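Long-range contact in ubiquitin-activating enzyme E1-like (Saccharomyces cerevisiae, PDB 3ONH), which activates the ubiquitin-like modifier SMT3 (yeast SUMO) together with AOS1, and through its ubiquitin-fold domain, the part in this chain, engages the conjugating enzyme Ubc9: residues I66-D78 / R86-E98. Residues are numbered along the deposited sequence; the frame is centred on the assembly and turned at random.
Sequences INLGNGSIILFSD and RKAIELFLDVDDE
Arg-86 enters the contact through its backbone: its N donates to Asp-78 OD2 (3.0 Å), meeting that oxygen on its anti side, 31° out of the carboxylate plane. Asp-78 OD1 accepts from Gly-81 N in the hairpin loop, so an aspartate suits a place where two amides need acceptors, while the guanidinium of Arg-86 turns off to the carbonyls of Ser-34 and Val-111. One water accepts from Asp-78 N and donates to Arg-86 O. Ala-88 CB touches Ser-77 OG (3.8 Å) and, more loosely, Leu-75 CD1; a methyl is small enough to sit against both. Ile-89 exchanges two backbone bonds with Phe-76, and its CG2 branch lies 3.8 Å from Phe-76 CB, while the Phe-76 ring swings away. Glu-90, on the other face, lays its CG methylene against Leu-75 CD1 (3.5 Å), and its OE1, which forms a salt bridge with Arg-7, also lies against Ile-73 CG2. Leu-91 pairs with Ile-74 through two bonds, both residues pointing into the core. This antiparallel hairpin of strands 73-78 and 84-95 belongs to the ubiquitin-like fold, in which a mixed sheet wraps helix 22-33, with strand 6-12 running parallel to 84-95. Phe-92 has its CG anti to the backbone N (chi1 -175°); Gly-71 C lies over one face of the ring, CZ comes within 3.5 Å of Gly-71 CA, and Ile-73 CG1 approaches obliquely. Gly-71 is the third residue of the type II turn Gly-69 to Ser-72, where its positive phi would jam a CB against the preceding carbonyl O. Leu-93 O takes Gly-71 N in a nearly straight 2.8 Å bond, and Leu-93 N reaches Ser-72 O; Leu-93 CD1 packs against Leu-68 CB and Ser-72 CB. Val-95 N donates in a bent bond (135°) to an in-plane lone pair of Asn-70 OD1, 3.0 Å away, with the valine's CB against Asn-70 CB.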
loop_
_atom_site.group_PDB
_atom_site.type_symbol
_atom_site.label_atom_id
_atom_site.label_comp_id
_atom_site.label_asym_id
_atom_site.label_seq_id
_atom_site.Cartn_x
_atom_site.Cartn_y
_atom_site.Cartn_z
ATOM N N ILE A 66 -1.770 -11.328 6.493
ATOM C CA ILE A 66 -1.116 -11.652 5.229
ATOM C C ILE A 66 0.394 -11.472 5.344
ATOM O O ILE A 66 1.103 -11.390 4.350
ATOM C CB ILE A 66 -1.646 -10.805 4.066
ATOM C CG1 ILE A 66 -1.328 -9.336 4.305
ATOM C CG2 ILE A 66 -3.138 -11.007 3.898
ATOM C CD1 ILE A 66 -1.920 -8.417 3.267
ATOM N N ASN A 67 0.867 -11.409 6.578
ATOM C CA ASN A 67 2.286 -11.417 6.869
ATOM C C ASN A 67 3.059 -10.196 6.399
ATOM O O ASN A 67 4.148 -10.309 5.839
ATOM C CB ASN A 67 2.930 -12.686 6.328
ATOM C CG ASN A 67 3.729 -13.392 7.378
ATOM O OD1 ASN A 67 3.404 -14.509 7.775
ATOM N ND2 ASN A 67 4.765 -12.732 7.870
ATOM N N LEU A 68 2.481 -9.027 6.621
ATOM C CA LEU A 68 3.212 -7.787 6.457
ATOM C C LEU A 68 3.597 -7.345 7.852
ATOM O O LEU A 68 2.895 -7.647 8.806
ATOM C CB LEU A 68 2.332 -6.731 5.802
ATOM C CG LEU A 68 1.876 -6.997 4.371
ATOM C CD1 LEU A 68 0.861 -5.948 3.954
ATOM C CD2 LEU A 68 3.063 -7.015 3.425
ATOM N N GLY A 69 4.714 -6.646 7.984
ATOM C CA GLY A 69 5.122 -6.163 9.289
ATOM C C GLY A 69 6.149 -5.055 9.202
ATOM O O GLY A 69 6.396 -4.504 8.131
ATOM N N ASN A 70 6.744 -4.726 10.337
ATOM C CA ASN A 70 7.754 -3.680 10.366
ATOM C C ASN A 70 8.850 -3.946 9.350
ATOM O O ASN A 70 9.434 -5.023 9.335
ATOM C CB ASN A 70 8.357 -3.575 11.758
ATOM C CG ASN A 70 9.358 -2.464 11.864
ATOM O OD1 ASN A 70 9.012 -1.296 11.737
ATOM N ND2 ASN A 70 10.614 -2.820 12.097
ATOM N N GLY A 71 9.110 -2.977 8.478
ATOM C CA GLY A 71 10.202 -3.097 7.534
ATOM C C GLY A 71 9.780 -3.668 6.201
ATOM O O GLY A 71 10.570 -3.721 5.262
ATOM N N SER A 72 8.530 -4.115 6.116
ATOM C CA SER A 72 7.990 -4.574 4.848
ATOM C C SER A 72 7.936 -3.395 3.906
ATOM O O SER A 72 7.696 -2.267 4.323
ATOM C CB SER A 72 6.583 -5.150 5.012
ATOM O OG SER A 72 6.609 -6.419 5.629
ATOM N N ILE A 73 8.171 -3.662 2.631
ATOM C CA ILE A 73 8.051 -2.647 1.609
ATOM C C ILE A 73 6.951 -3.061 0.638
ATOM O O ILE A 73 6.972 -4.165 0.090
ATOM C CB ILE A 73 9.382 -2.442 0.881
ATOM C CG1 ILE A 73 10.364 -1.723 1.805
ATOM C CG2 ILE A 73 9.175 -1.650 -0.396
ATOM C CD1 ILE A 73 11.608 -1.219 1.117
ATOM N N ILE A 74 5.977 -2.181 0.450
ATOM C CA ILE A 74 4.866 -2.457 -0.446
ATOM C C ILE A 74 5.013 -1.645 -1.716
ATOM O O ILE A 74 5.347 -0.468 -1.663
ATOM C CB ILE A 74 3.523 -2.114 0.218
ATOM C CG1 ILE A 74 3.313 -2.993 1.442
ATOM C CG2 ILE A 74 2.388 -2.306 -0.758
ATOM C CD1 ILE A 74 3.612 -4.434 1.185
ATOM N N LEU A 75 4.784 -2.281 -2.862
ATOM C CA LEU A 75 4.796 -1.585 -4.139
ATOM C C LEU A 75 3.377 -1.487 -4.685
ATOM O O LEU A 75 2.726 -2.496 -4.928
ATOM C CB LEU A 75 5.695 -2.299 -5.147
ATOM C CG LEU A 75 5.743 -1.659 -6.529
ATOM C CD1 LEU A 75 6.536 -0.363 -6.493
ATOM C CD2 LEU A 75 6.346 -2.618 -7.526
ATOM N N PHE A 76 2.907 -0.265 -4.886
ATOM C CA PHE A 76 1.522 -0.028 -5.252
ATOM C C PHE A 76 1.486 0.571 -6.646
ATOM O O PHE A 76 1.983 1.678 -6.851
ATOM C CB PHE A 76 0.904 0.941 -4.250
ATOM C CG PHE A 76 -0.591 0.936 -4.239
ATOM C CD1 PHE A 76 -1.287 0.176 -3.313
ATOM C CD2 PHE A 76 -1.304 1.703 -5.139
ATOM C CE1 PHE A 76 -2.670 0.173 -3.290
ATOM C CE2 PHE A 76 -2.684 1.706 -5.122
ATOM C CZ PHE A 76 -3.370 0.938 -4.199
ATOM N N SER A 77 0.907 -0.160 -7.595
ATOM C CA SER A 77 0.977 0.201 -9.002
ATOM C C SER A 77 -0.372 0.434 -9.683
ATOM O O SER A 77 -1.404 -0.083 -9.255
ATOM C CB SER A 77 1.731 -0.878 -9.781
ATOM O OG SER A 77 3.043 -1.049 -9.291
ATOM N N ASP A 78 -0.324 1.203 -10.769
ATOM C CA ASP A 78 -1.472 1.497 -11.629
ATOM C C ASP A 78 -1.595 0.431 -12.720
ATOM O O ASP A 78 -0.673 0.229 -13.511
ATOM C CB ASP A 78 -1.288 2.905 -12.235
ATOM C CG ASP A 78 -2.239 3.205 -13.399
ATOM O OD1 ASP A 78 -2.680 2.273 -14.103
ATOM O OD2 ASP A 78 -2.523 4.402 -13.627
ATOM N N ARG A 86 -0.453 6.522 -13.155
ATOM C CA ARG A 86 0.002 7.131 -11.918
ATOM C C ARG A 86 1.310 6.435 -11.547
ATOM O O ARG A 86 1.363 5.215 -11.466
ATOM C CB ARG A 86 -1.042 6.950 -10.812
ATOM C CG ARG A 86 -0.675 7.592 -9.484
ATOM C CD ARG A 86 -0.612 9.105 -9.588
ATOM N NE ARG A 86 -1.885 9.661 -10.020
ATOM C CZ ARG A 86 -2.089 10.950 -10.249
ATOM N NH1 ARG A 86 -1.097 11.809 -10.085
ATOM N NH2 ARG A 86 -3.279 11.377 -10.645
ATOM N N LYS A 87 2.370 7.207 -11.346
ATOM C CA LYS A 87 3.665 6.636 -10.999
ATOM C C LYS A 87 3.559 5.709 -9.789
ATOM O O LYS A 87 2.885 6.027 -8.820
ATOM C CB LYS A 87 4.669 7.751 -10.723
ATOM C CG LYS A 87 6.097 7.273 -10.521
ATOM C CD LYS A 87 7.054 8.453 -10.554
ATOM C CE LYS A 87 8.476 8.050 -10.222
ATOM N NZ LYS A 87 9.331 9.252 -10.062
ATOM N N ALA A 88 4.232 4.564 -9.852
ATOM C CA ALA A 88 4.176 3.591 -8.766
ATOM C C ALA A 88 4.837 4.156 -7.523
ATOM O O ALA A 88 5.675 5.045 -7.612
ATOM C CB ALA A 88 4.848 2.282 -9.180
ATOM N N ILE A 89 4.459 3.642 -6.359
ATOM C CA ILE A 89 5.051 4.108 -5.124
ATOM C C ILE A 89 5.468 2.924 -4.260
ATOM O O ILE A 89 4.754 1.932 -4.171
ATOM C CB ILE A 89 4.082 5.026 -4.371
ATOM C CG1 ILE A 89 4.742 5.592 -3.114
ATOM C CG2 ILE A 89 2.805 4.280 -4.013
ATOM C CD1 ILE A 89 3.886 6.597 -2.370
ATOM N N GLU A 90 6.647 3.026 -3.655
ATOM C CA GLU A 90 7.123 2.023 -2.719
ATOM C C GLU A 90 6.973 2.577 -1.327
ATOM O O GLU A 90 7.605 3.573 -0.980
ATOM C CB GLU A 90 8.589 1.676 -2.968
ATOM C CG GLU A 90 8.815 0.681 -4.095
ATOM C CD GLU A 90 10.137 -0.067 -3.961
ATOM O OE1 GLU A 90 10.695 -0.086 -2.845
ATOM O OE2 GLU A 90 10.618 -0.638 -4.963
ATOM N N LEU A 91 6.127 1.936 -0.536
ATOM C CA LEU A 91 5.861 2.381 0.823
ATOM C C LEU A 91 6.479 1.449 1.864
ATOM O O LEU A 91 6.185 0.252 1.907
ATOM C CB LEU A 91 4.354 2.527 1.057
ATOM C CG LEU A 91 3.659 3.616 0.236
ATOM C CD1 LEU A 91 2.173 3.418 0.230
ATOM C CD2 LEU A 91 4.011 4.980 0.777
ATOM N N PHE A 92 7.330 2.027 2.703
ATOM C CA PHE A 92 7.973 1.322 3.796
ATOM C C PHE A 92 7.047 1.336 5.007
ATOM O O PHE A 92 6.592 2.396 5.420
ATOM C CB PHE A 92 9.289 2.030 4.140
ATOM C CG PHE A 92 10.106 1.330 5.192
ATOM C CD1 PHE A 92 11.159 0.505 4.829
ATOM C CD2 PHE A 92 9.839 1.509 6.541
ATOM C CE1 PHE A 92 11.918 -0.140 5.789
ATOM C CE2 PHE A 92 10.595 0.861 7.507
ATOM C CZ PHE A 92 11.637 0.039 7.124
ATOM N N LEU A 93 6.768 0.165 5.571
ATOM C CA LEU A 93 5.931 0.069 6.760
ATOM C C LEU A 93 6.757 0.233 8.027
ATOM O O LEU A 93 7.540 -0.646 8.398
ATOM C CB LEU A 93 5.180 -1.268 6.815
ATOM C CG LEU A 93 4.332 -1.654 5.606
ATOM C CD1 LEU A 93 3.487 -2.883 5.916
ATOM C CD2 LEU A 93 3.442 -0.491 5.213
ATOM N N ASP A 94 6.565 1.368 8.686
ATOM C CA ASP A 94 7.254 1.686 9.940
ATOM C C ASP A 94 6.338 1.451 11.141
ATOM O O ASP A 94 5.611 2.347 11.572
ATOM C CB ASP A 94 7.741 3.138 9.905
ATOM C CG ASP A 94 8.324 3.602 11.228
ATOM O OD1 ASP A 94 8.565 2.758 12.115
ATOM O OD2 ASP A 94 8.550 4.824 11.375
ATOM N N VAL A 95 6.374 0.233 11.673
ATOM C CA VAL A 95 5.566 -0.123 12.827
ATOM C C VAL A 95 6.311 0.257 14.108
ATOM O O VAL A 95 7.305 -0.367 14.477
ATOM C CB VAL A 95 5.211 -1.612 12.798
ATOM C CG1 VAL A 95 4.531 -2.030 14.090
ATOM C CG2 VAL A 95 4.326 -1.901 11.598
ATOM N N ASP A 96 5.825 1.297 14.772
ATOM C CA ASP A 96 6.574 1.931 15.849
ATOM C C ASP A 96 5.859 1.901 17.199
ATOM O O ASP A 96 4.658 2.161 17.289
ATOM C CB ASP A 96 6.891 3.376 15.454
ATOM C CG ASP A 96 7.632 4.128 16.533
ATOM O OD1 ASP A 96 8.279 3.482 17.381
ATOM O OD2 ASP A 96 7.568 5.375 16.524
ATOM N N ASP A 97 6.615 1.579 18.243
ATOM C CA ASP A 97 6.141 1.701 19.613
ATOM C C ASP A 97 6.978 2.755 20.332
ATOM O O ASP A 97 8.207 2.683 20.346
ATOM C CB ASP A 97 6.232 0.360 20.340
ATOM N N GLU A 98 6.304 3.728 20.930
ATOM C CA GLU A 98 4.852 3.718 20.975
ATOM C C GLU A 98 4.230 4.867 20.194
ATOM O O GLU A 98 4.128 5.985 20.695
ATOM C CB GLU A 98 4.373 3.742 22.418
HETATM O O HOH W 1 2.121 2.703 -11.316
#